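Leucyl-tRNA synthetase (Giardia intestinalis, PDB 3PZ6) probably charges tRNA(Leu) with leucine at the expense of ATP, the chain here being its CP1 domain, the part that in this family edits misacylated tRNA. Local coordinates at residues 97-102 with 195-200; 104-109 with 181-186; 171-176 with 210-215. The protein carries 2 engineered substitutions. One frame throughout, in Å; residues are numbered along the deposited sequence.

Overall arrangement
All three contacts lie in the CP1 editing domain. Along the chain the segments come in the order 97-102, 104-109, 171-176, 181-186, 195-200 and 210-215. Interactions 1 and 3 are close neighbours, with centres about 7 Å apart. Interaction 2 is centred about 14 Å from each of them. Interactions 1 and 2 share the mixed sheet, where strands 97-100 and 183-186 pair antiparallel and Trp99 N hydrogen-bonds Val184 O. Interaction 3 starts where strand 167-171 ends, and Leu172 N pairs with Val100 O. Together the contacts join the core sheet to helices 192-202 and 208-211, which follow one another outside it.

Interaction 1. Residues 97-102 with 195-200; sequences NCWVLP and YACYKD
Trp99 and Cys197 join the core sheet of the CP1 editing domain to helix 192-202 through a sulfur-aromatic contact. Strand 97-100 and the helix run almost at right angles, 95° apart, with their axes 10.9 Å from each other at the closest. The Trp99 side chain bridges much of this gap. Its CB points toward the helix, and chi1 of -55° sets CG beside the residue's own backbone N. Further out, NE1 hydrogen-bonds Asp194 OD1, just before the segment 195-200. This bond helps fix the rotation of the indole. On the six-membered ring, CZ2 packs against Cys197 CB. CZ3 lies 3.5 Å from Cys197 SG. CH2, at the far end of the ring, reaches Cys197 SG at 3.4 Å and also touches Cys197 CB. The sulfur stands 4.0 Å from the centroid of the six-membered ring of Trp99, in an oblique position. Asn97 OD1 lies on the other side of the indole, 3.3 Å above the ring plane and shifted toward the rim. The indole is thus held between an amide oxygen of its own strand and a thiol of the helix. Leu172 and Ile175 also touch it. Asn97 meets the helix too: its ND2 comes 3.9 Å from Tyr198 CD1, oblique to that ring, with amide and ring planes 29° apart. ND2 also has a weak hydrogen bond to Ser186 OG. The Tyr198 hydroxyl is bonded to Leu220 O. Tyr198 N sits at the indole edge, near the ring plane, 3.9 Å from Trp99 CH2.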
loop_
_atom_site.group_PDB
_atom_site.type_symbol
_atom_site.label_atom_id
_atom_site.label_comp_id
_atom_site.label_asym_id
_atom_site.label_seq_id
_atom_site.Cartn_x
_atom_site.Cartn_y
_atom_site.Cartn_z
ATOM N N ASN A 97 -1.713 3.867 4.485
ATOM C CA ASN A 97 -1.750 4.379 3.123
ATOM C C ASN A 97 -0.747 3.600 2.280
ATOM O O ASN A 97 -0.143 2.636 2.760
ATOM C CB ASN A 97 -1.420 5.882 3.091
ATOM C CG ASN A 97 0.017 6.196 3.549
ATOM O OD1 ASN A 97 0.889 6.499 2.731
ATOM N ND2 ASN A 97 0.260 6.121 4.854
ATOM N N CYS A 98 -0.571 4.008 1.027
ATOM C CA CYS A 98 0.533 3.510 0.215
ATOM C C CYS A 98 1.124 4.648 -0.622
ATOM O O CYS A 98 0.616 5.767 -0.587
ATOM C CB CYS A 98 0.103 2.320 -0.645
ATOM S SG CYS A 98 -1.155 2.692 -1.878
ATOM N N TRP A 99 2.205 4.356 -1.345
ATOM C CA TRP A 99 2.988 5.377 -2.033
ATOM C C TRP A 99 3.160 5.041 -3.505
ATOM O O TRP A 99 3.404 3.890 -3.854
ATOM C CB TRP A 99 4.380 5.501 -1.424
ATOM C CG TRP A 99 4.457 5.762 0.045
ATOM C CD1 TRP A 99 4.978 4.928 0.987
ATOM C CD2 TRP A 99 4.044 6.947 0.745
ATOM N NE1 TRP A 99 4.910 5.505 2.228
ATOM C CE2 TRP A 99 4.342 6.745 2.114
ATOM C CE3 TRP A 99 3.445 8.154 0.351
ATOM C CZ2 TRP A 99 4.057 7.701 3.098
ATOM C CZ3 TRP A 99 3.170 9.106 1.321
ATOM C CH2 TRP A 99 3.476 8.871 2.688
ATOM N N VAL A 100 3.031 6.051 -4.362
ATOM C CA VAL A 100 3.405 5.941 -5.772
ATOM C C VAL A 100 4.249 7.149 -6.131
ATOM O O VAL A 100 4.164 8.177 -5.462
ATOM C CB VAL A 100 2.186 5.876 -6.726
ATOM C CG1 VAL A 100 1.299 4.663 -6.415
ATOM C CG2 VAL A 100 1.395 7.176 -6.702
ATOM N N LEU A 101 5.082 7.019 -7.159
ATOM C CA LEU A 101 5.817 8.165 -7.687
ATOM C C LEU A 101 4.873 8.998 -8.548
ATOM O O LEU A 101 4.375 8.512 -9.576
ATOM C CB LEU A 101 7.048 7.731 -8.494
ATOM C CG LEU A 101 7.903 8.870 -9.070
ATOM C CD1 LEU A 101 8.589 9.695 -7.967
ATOM C CD2 LEU A 101 8.925 8.345 -10.068
ATOM N N PRO A 102 4.618 10.251 -8.131
ATOM C CA PRO A 102 3.648 11.120 -8.812
ATOM C C PRO A 102 3.928 11.280 -10.302
ATOM O O PRO A 102 3.002 11.515 -11.079
ATOM C CB PRO A 102 3.818 12.458 -8.098
ATOM C CG PRO A 102 4.290 12.076 -6.732
ATOM C CD PRO A 102 5.210 10.913 -6.959
ATOM N N TYR A 195 6.807 7.384 8.235
ATOM C CA TYR A 195 6.260 8.361 9.171
ATOM C C TYR A 195 6.615 9.805 8.806
ATOM O O TYR A 195 5.760 10.689 8.894
ATOM C CB TYR A 195 6.670 8.075 10.617
ATOM C CG TYR A 195 6.110 9.095 11.589
ATOM C CD1 TYR A 195 4.743 9.111 11.905
ATOM C CD2 TYR A 195 6.930 10.039 12.189
ATOM C CE1 TYR A 195 4.211 10.034 12.791
ATOM C CE2 TYR A 195 6.405 10.976 13.083
ATOM C CZ TYR A 195 5.042 10.967 13.379
ATOM O OH TYR A 195 4.516 11.894 14.261
ATOM N N ALA A 196 7.868 10.035 8.405
ATOM C CA ALA A 196 8.321 11.381 8.051
ATOM C C ALA A 196 7.465 11.963 6.918
ATOM O O ALA A 196 6.932 13.064 7.038
ATOM C CB ALA A 196 9.804 11.384 7.683
ATOM N N CYS A 197 7.308 11.205 5.838
ATOM C CA CYS A 197 6.480 11.642 4.732
ATOM C C CYS A 197 5.017 11.796 5.131
ATOM O O CYS A 197 4.369 12.777 4.766
ATOM C CB CYS A 197 6.591 10.698 3.552
ATOM S SG CYS A 197 5.758 11.392 2.123
ATOM N N TYR A 198 4.515 10.828 5.895
ATOM C CA TYR A 198 3.145 10.853 6.382
ATOM C C TYR A 198 2.890 12.150 7.151
ATOM O O TYR A 198 1.923 12.862 6.873
ATOM C CB TYR A 198 2.876 9.608 7.235
ATOM C CG TYR A 198 1.570 9.623 8.001
ATOM C CD1 TYR A 198 0.405 9.088 7.451
ATOM C CD2 TYR A 198 1.504 10.163 9.282
ATOM C CE1 TYR A 198 -0.796 9.101 8.162
ATOM C CE2 TYR A 198 0.314 10.182 9.991
ATOM C CZ TYR A 198 -0.828 9.650 9.428
ATOM O OH TYR A 198 -2.006 9.675 10.146
ATOM N N LYS A 199 3.783 12.463 8.086
ATOM C CA LYS A 199 3.704 13.681 8.903
ATOM C C LYS A 199 3.883 14.966 8.081
ATOM O O LYS A 199 3.214 15.963 8.329
ATOM C CB LYS A 199 4.730 13.615 10.036
ATOM C CG LYS A 199 4.592 14.672 11.092
ATOM C CD LYS A 199 5.896 14.819 11.822
ATOM C CE LYS A 199 5.910 16.047 12.707
ATOM N NZ LYS A 199 7.310 16.491 12.945
ATOM N N ASP A 200 4.786 14.938 7.108
ATOM C CA ASP A 200 4.916 16.038 6.144
ATOM C C ASP A 200 3.592 16.390 5.433
ATOM O O ASP A 200 3.248 17.570 5.314
ATOM C CB ASP A 200 5.998 15.724 5.105
ATOM C CG ASP A 200 7.406 15.967 5.628
ATOM O OD1 ASP A 200 7.560 16.546 6.736
ATOM O OD2 ASP A 200 8.365 15.576 4.922
#

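Interaction 2. Residues 104-109 with 181-186; sequences GRYGAY and TGIVTS
Tyr106 and Ile183 both turn their first side-chain branch back beside their own backbone N, with chi1 of -59° for Tyr106 and -52° for Ile183. In Tyr106 this sends the ring out from strand 105-110 toward the segment 181-186. In Ile183 it brings CG1 to the same ring, 3.9 Å from Tyr106 CE1 and oblique to the ring plane. The main polar link is a hydrogen bond from Tyr106 OH to Gly182 O, 2.6 Å long. The hydroxyl approaches this carbonyl from above its plane, 45° out of it, so the bond does not follow a lone pair. The same hydroxyl also meets Leu101 N in a hydrogen bond. Two bonds therefore grip this buried oxygen and hold the far end of the ring. The CE1 edge of the ring faces the backbone of Thr181 and Gly182. Thr181 O sits in the ring plane, 3.7 Å from Tyr106 CE1. Gly182 CA is in that plane too. With no side chain on Gly182, the tyrosine can lie directly against the main chain at this point, where the glycine has positive phi. Thr181 OG1 receives a weak bond of 3.3 Å from Ile183 N; its stronger partner is Leu83 O. Apolar groups complete the surroundings: Val100 touches both Tyr106 and Ile183, and Ile118 and Met177 touch Tyr106. Strands 105-110 and 183-186 are not paired neighbours in the mixed sheet. The tyrosine spans the space between them, a buried side-chain-to-backbone link inside the beta core of a CP1 editing domain of the class I leucyl-tRNA synthetases.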
loop_
_atom_site.group_PDB
_atom_site.type_symbol
_atom_site.label_atom_id
_atom_site.label_comp_id
_atom_site.label_asym_id
_atom_site.label_seq_id
_atom_site.Cartn_x
_atom_site.Cartn_y
_atom_site.Cartn_z
ATOM N N GLY A 104 5.841 8.860 -11.941
ATOM C CA GLY A 104 6.042 7.506 -12.440
ATOM C C GLY A 104 5.118 7.099 -13.577
ATOM O O GLY A 104 3.963 7.543 -13.665
ATOM N N ARG A 105 5.646 6.257 -14.460
ATOM C CA ARG A 105 4.844 5.631 -15.497
ATOM C C ARG A 105 4.626 4.165 -15.140
ATOM O O ARG A 105 5.565 3.374 -15.118
ATOM C CB ARG A 105 5.528 5.757 -16.855
ATOM C CG ARG A 105 4.585 5.570 -18.032
ATOM C CD ARG A 105 5.248 5.940 -19.351
ATOM N NE ARG A 105 6.201 4.929 -19.811
ATOM C CZ ARG A 105 6.624 4.814 -21.070
ATOM N NH1 ARG A 105 6.172 5.636 -22.012
ATOM N NH2 ARG A 105 7.495 3.867 -21.392
ATOM N N TYR A 106 3.382 3.818 -14.842
ATOM C CA TYR A 106 3.016 2.455 -14.511
ATOM C C TYR A 106 2.234 1.863 -15.675
ATOM O O TYR A 106 1.855 2.575 -16.609
ATOM C CB TYR A 106 2.197 2.428 -13.214
ATOM C CG TYR A 106 2.933 3.007 -12.025
ATOM C CD1 TYR A 106 3.737 2.201 -11.218
ATOM C CD2 TYR A 106 2.840 4.366 -11.716
ATOM C CE1 TYR A 106 4.423 2.728 -10.134
ATOM C CE2 TYR A 106 3.520 4.902 -10.633
ATOM C CZ TYR A 106 4.312 4.079 -9.847
ATOM O OH TYR A 106 4.995 4.607 -8.774
ATOM N N GLY A 107 2.004 0.559 -15.632
ATOM C CA GLY A 107 1.228 -0.099 -16.667
ATOM C C GLY A 107 0.250 -1.078 -16.065
ATOM O O GLY A 107 0.499 -1.630 -14.996
ATOM N N ALA A 108 -0.868 -1.280 -16.756
ATOM C CA ALA A 108 -1.853 -2.278 -16.359
ATOM C C ALA A 108 -1.627 -3.566 -17.152
ATOM O O ALA A 108 -1.560 -3.544 -18.383
ATOM C CB ALA A 108 -3.266 -1.746 -16.570
ATOM N N TYR A 109 -1.496 -4.682 -16.438
ATOM C CA TYR A 109 -1.219 -5.976 -17.058
ATOM C C TYR A 109 -2.176 -7.047 -16.545
ATOM O O TYR A 109 -2.805 -6.874 -15.498
ATOM C CB TYR A 109 0.212 -6.424 -16.755
ATOM C CG TYR A 109 1.290 -5.431 -17.112
ATOM C CD1 TYR A 109 1.938 -5.488 -18.349
ATOM C CD2 TYR A 109 1.686 -4.453 -16.204
ATOM C CE1 TYR A 109 2.946 -4.578 -18.676
ATOM C CE2 TYR A 109 2.687 -3.543 -16.520
ATOM C CZ TYR A 109 3.311 -3.609 -17.754
ATOM O OH TYR A 109 4.300 -2.705 -18.054
ATOM N N THR A 181 8.292 -2.506 -7.316
ATOM C CA THR A 181 7.176 -2.308 -8.239
ATOM C C THR A 181 6.858 -0.837 -8.499
ATOM O O THR A 181 5.969 -0.526 -9.296
ATOM C CB THR A 181 5.909 -2.941 -7.680
ATOM O OG1 THR A 181 5.669 -2.409 -6.373
ATOM C CG2 THR A 181 6.048 -4.454 -7.587
ATOM N N GLY A 182 7.568 0.061 -7.816
ATOM C CA GLY A 182 7.273 1.488 -7.894
ATOM C C GLY A 182 6.133 1.896 -6.977
ATOM O O GLY A 182 5.818 3.081 -6.857
ATOM N N ILE A 183 5.511 0.905 -6.340
ATOM C CA ILE A 183 4.501 1.122 -5.311
ATOM C C ILE A 183 5.024 0.552 -3.998
ATOM O O ILE A 183 5.526 -0.567 -3.957
ATOM C CB ILE A 183 3.154 0.475 -5.673
ATOM C CG1 ILE A 183 2.717 0.913 -7.076
ATOM C CG2 ILE A 183 2.076 0.837 -4.636
ATOM C CD1 ILE A 183 1.756 -0.036 -7.750
ATOM N N VAL A 184 4.925 1.340 -2.930
ATOM C CA VAL A 184 5.461 0.957 -1.627
ATOM C C VAL A 184 4.342 0.993 -0.580
ATOM O O VAL A 184 3.418 1.809 -0.677
ATOM C CB VAL A 184 6.640 1.881 -1.217
ATOM C CG1 VAL A 184 7.248 1.439 0.089
ATOM C CG2 VAL A 184 7.720 1.884 -2.287
ATOM N N THR A 185 4.413 0.096 0.401
ATOM C CA THR A 185 3.466 0.093 1.510
ATOM C C THR A 185 3.833 1.208 2.470
ATOM O O THR A 185 4.962 1.712 2.442
ATOM C CB THR A 185 3.488 -1.241 2.287
ATOM O OG1 THR A 185 4.770 -1.418 2.907
ATOM C CG2 THR A 185 3.201 -2.413 1.365
ATOM N N SER A 186 2.880 1.605 3.311
ATOM C CA SER A 186 3.149 2.611 4.323
ATOM C C SER A 186 2.722 2.144 5.695
ATOM O O SER A 186 1.534 1.930 5.942
ATOM C CB SER A 186 2.485 3.941 3.988
ATOM O OG SER A 186 2.800 4.925 4.968
#

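Interaction 3. Residues 171-176 with 210-215; sequences PLETIK and EKYGVD
Pro171 and Tyr212 make the apolar part of this contact, a CH-pi interaction. Pro171 CB lies over one face of the phenol, 3.9 Å from the Tyr212 ring centroid and 17° off the ring normal. Pro171 CG comes in alongside, 3.6 Å from Tyr212 CD2. The opposite face is covered from within its own segment by Lys211 CG, which stands 4.2 Å above the centre of the Tyr212 ring. Pro102 touches both the proline and the tyrosine, and Ile201 of helix 192-202 also packs on Pro171.

Tyr212 is placed by the end of helix 208-211. This short, weakly bonded helix ends in a Schellman motif, with Gly213 at positive phi and a backbone bond of 3.0 Å from Gly213 N to Glu210 O. On the facing side, Leu172 to Ile175 form a type I beta turn that carries Glu173.

The polar part is one hydrogen bond, from Tyr212 OH to Glu173 OE1, 2.7 Å long. Glu173 is extended beyond CG (chi2 168°), which brings its carboxylate to the rim of the phenol. OE1 lies in the ring plane and accepts through its anti lone pair, while the carboxylate plane is turned 75° from the ring.

Charge plays a looser part. Lys211 NZ is 5.2 Å from Glu173 OE1, too far for a salt bridge, but its positive charge may favour the ionised carboxylate.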
loop_
_atom_site.group_PDB
_atom_site.type_symbol
_atom_site.label_atom_id
_atom_site.label_comp_id
_atom_site.label_asym_id
_atom_site.label_seq_id
_atom_site.Cartn_x
_atom_site.Cartn_y
_atom_site.Cartn_z
ATOM N N PRO A 171 1.535 10.463 -2.349
ATOM C CA PRO A 171 2.748 10.800 -3.073
ATOM C C PRO A 171 4.041 10.601 -2.280
ATOM O O PRO A 171 4.198 11.144 -1.182
ATOM C CB PRO A 171 2.544 12.289 -3.407
ATOM C CG PRO A 171 1.701 12.796 -2.332
ATOM C CD PRO A 171 0.824 11.667 -1.888
ATOM N N LEU A 172 4.949 9.807 -2.839
ATOM C CA LEU A 172 6.310 9.720 -2.328
ATOM C C LEU A 172 7.294 10.067 -3.441
ATOM O O LEU A 172 7.467 9.310 -4.385
ATOM C CB LEU A 172 6.598 8.343 -1.731
ATOM C CG LEU A 172 7.918 8.199 -0.946
ATOM C CD1 LEU A 172 7.970 9.119 0.283
ATOM C CD2 LEU A 172 8.150 6.753 -0.545
ATOM N N GLU A 173 7.931 11.224 -3.315
ATOM C CA GLU A 173 8.780 11.781 -4.371
ATOM C C GLU A 173 10.116 11.067 -4.577
ATOM O O GLU A 173 10.795 11.303 -5.579
ATOM C CB GLU A 173 9.035 13.268 -4.118
ATOM C CG GLU A 173 7.805 14.133 -4.279
ATOM C CD GLU A 173 8.000 15.544 -3.742
ATOM O OE1 GLU A 173 7.368 16.476 -4.294
ATOM O OE2 GLU A 173 8.777 15.727 -2.770
ATOM N N THR A 174 10.480 10.195 -3.638
ATOM C CA THR A 174 11.774 9.512 -3.669
ATOM C C THR A 174 11.695 8.058 -4.152
ATOM O O THR A 174 12.692 7.337 -4.106
ATOM C CB THR A 174 12.464 9.551 -2.284
ATOM O OG1 THR A 174 11.676 8.823 -1.332
ATOM C CG2 THR A 174 12.646 10.989 -1.803
ATOM N N ILE A 175 10.519 7.629 -4.606
ATOM C CA ILE A 175 10.357 6.275 -5.136
ATOM C C ILE A 175 11.224 6.064 -6.379
ATOM O O ILE A 175 11.288 6.934 -7.256
ATOM C CB ILE A 175 8.879 5.951 -5.445
ATOM C CG1 ILE A 175 8.139 5.629 -4.143
ATOM C CG2 ILE A 175 8.769 4.789 -6.440
ATOM C CD1 ILE A 175 6.657 5.366 -4.299
ATOM N N LYS A 176 11.893 4.912 -6.434
ATOM C CA LYS A 176 12.714 4.535 -7.585
ATOM C C LYS A 176 12.023 3.468 -8.423
ATOM O O LYS A 176 11.815 2.346 -7.965
ATOM C CB LYS A 176 14.100 4.047 -7.138
ATOM C CG LYS A 176 14.891 5.044 -6.295
ATOM C CD LYS A 176 15.166 6.345 -7.044
ATOM C CE LYS A 176 15.905 7.355 -6.163
ATOM N NZ LYS A 176 16.056 8.681 -6.856
ATOM N N GLU A 210 -1.062 20.590 -0.464
ATOM C CA GLU A 210 -1.793 21.398 -1.437
ATOM C C GLU A 210 -1.294 21.124 -2.837
ATOM O O GLU A 210 -2.091 21.016 -3.770
ATOM C CB GLU A 210 -1.624 22.895 -1.169
ATOM C CG GLU A 210 -1.631 23.318 0.285
ATOM C CD GLU A 210 -1.578 24.839 0.455
ATOM O OE1 GLU A 210 -0.633 25.332 1.115
ATOM O OE2 GLU A 210 -2.481 25.533 -0.071
ATOM N N LYS A 211 0.028 21.038 -2.971
ATOM C CA LYS A 211 0.690 20.769 -4.244
ATOM C C LYS A 211 0.127 19.545 -4.974
ATOM O O LYS A 211 0.065 19.537 -6.197
ATOM C CB LYS A 211 2.205 20.612 -4.043
ATOM C CG LYS A 211 2.944 20.077 -5.270
ATOM C CD LYS A 211 4.434 20.010 -5.053
ATOM C CE LYS A 211 5.119 19.155 -6.125
ATOM N NZ LYS A 211 4.867 19.637 -7.524
ATOM N N TYR A 212 -0.274 18.526 -4.222
ATOM C CA TYR A 212 -0.801 17.286 -4.798
ATOM C C TYR A 212 -2.313 17.134 -4.615
ATOM O O TYR A 212 -2.880 16.094 -4.959
ATOM C CB TYR A 212 -0.069 16.065 -4.218
ATOM C CG TYR A 212 1.373 15.958 -4.653
ATOM C CD1 TYR A 212 1.694 15.763 -5.995
ATOM C CD2 TYR A 212 2.414 16.048 -3.727
ATOM C CE1 TYR A 212 3.002 15.655 -6.416
ATOM C CE2 TYR A 212 3.742 15.947 -4.133
ATOM C CZ TYR A 212 4.030 15.746 -5.485
ATOM O OH TYR A 212 5.335 15.649 -5.934
ATOM N N GLY A 213 -2.955 18.164 -4.062
ATOM C CA GLY A 213 -4.413 18.208 -3.955
ATOM C C GLY A 213 -4.993 17.310 -2.883
ATOM O O GLY A 213 -6.132 16.844 -3.004
ATOM N N VAL A 214 -4.210 17.073 -1.834
ATOM C CA VAL A 214 -4.585 16.142 -0.778
ATOM C C VAL A 214 -5.614 16.787 0.117
ATOM O O VAL A 214 -5.379 17.868 0.656
ATOM C CB VAL A 214 -3.355 15.700 0.091
ATOM C CG1 VAL A 214 -3.776 14.728 1.183
ATOM C CG2 VAL A 214 -2.280 15.069 -0.767
ATOM N N ASP A 215 -6.758 16.126 0.264
ATOM C CA ASP A 215 -7.691 16.444 1.336
ATOM C C ASP A 215 -7.179 15.731 2.597
ATOM O O ASP A 215 -7.387 14.519 2.771
ATOM C CB ASP A 215 -9.113 15.986 0.972
ATOM C CG ASP A 215 -10.165 16.408 2.006
ATOM O OD1 ASP A 215 -9.886 16.392 3.235
ATOM O OD2 ASP A 215 -11.294 16.754 1.588
#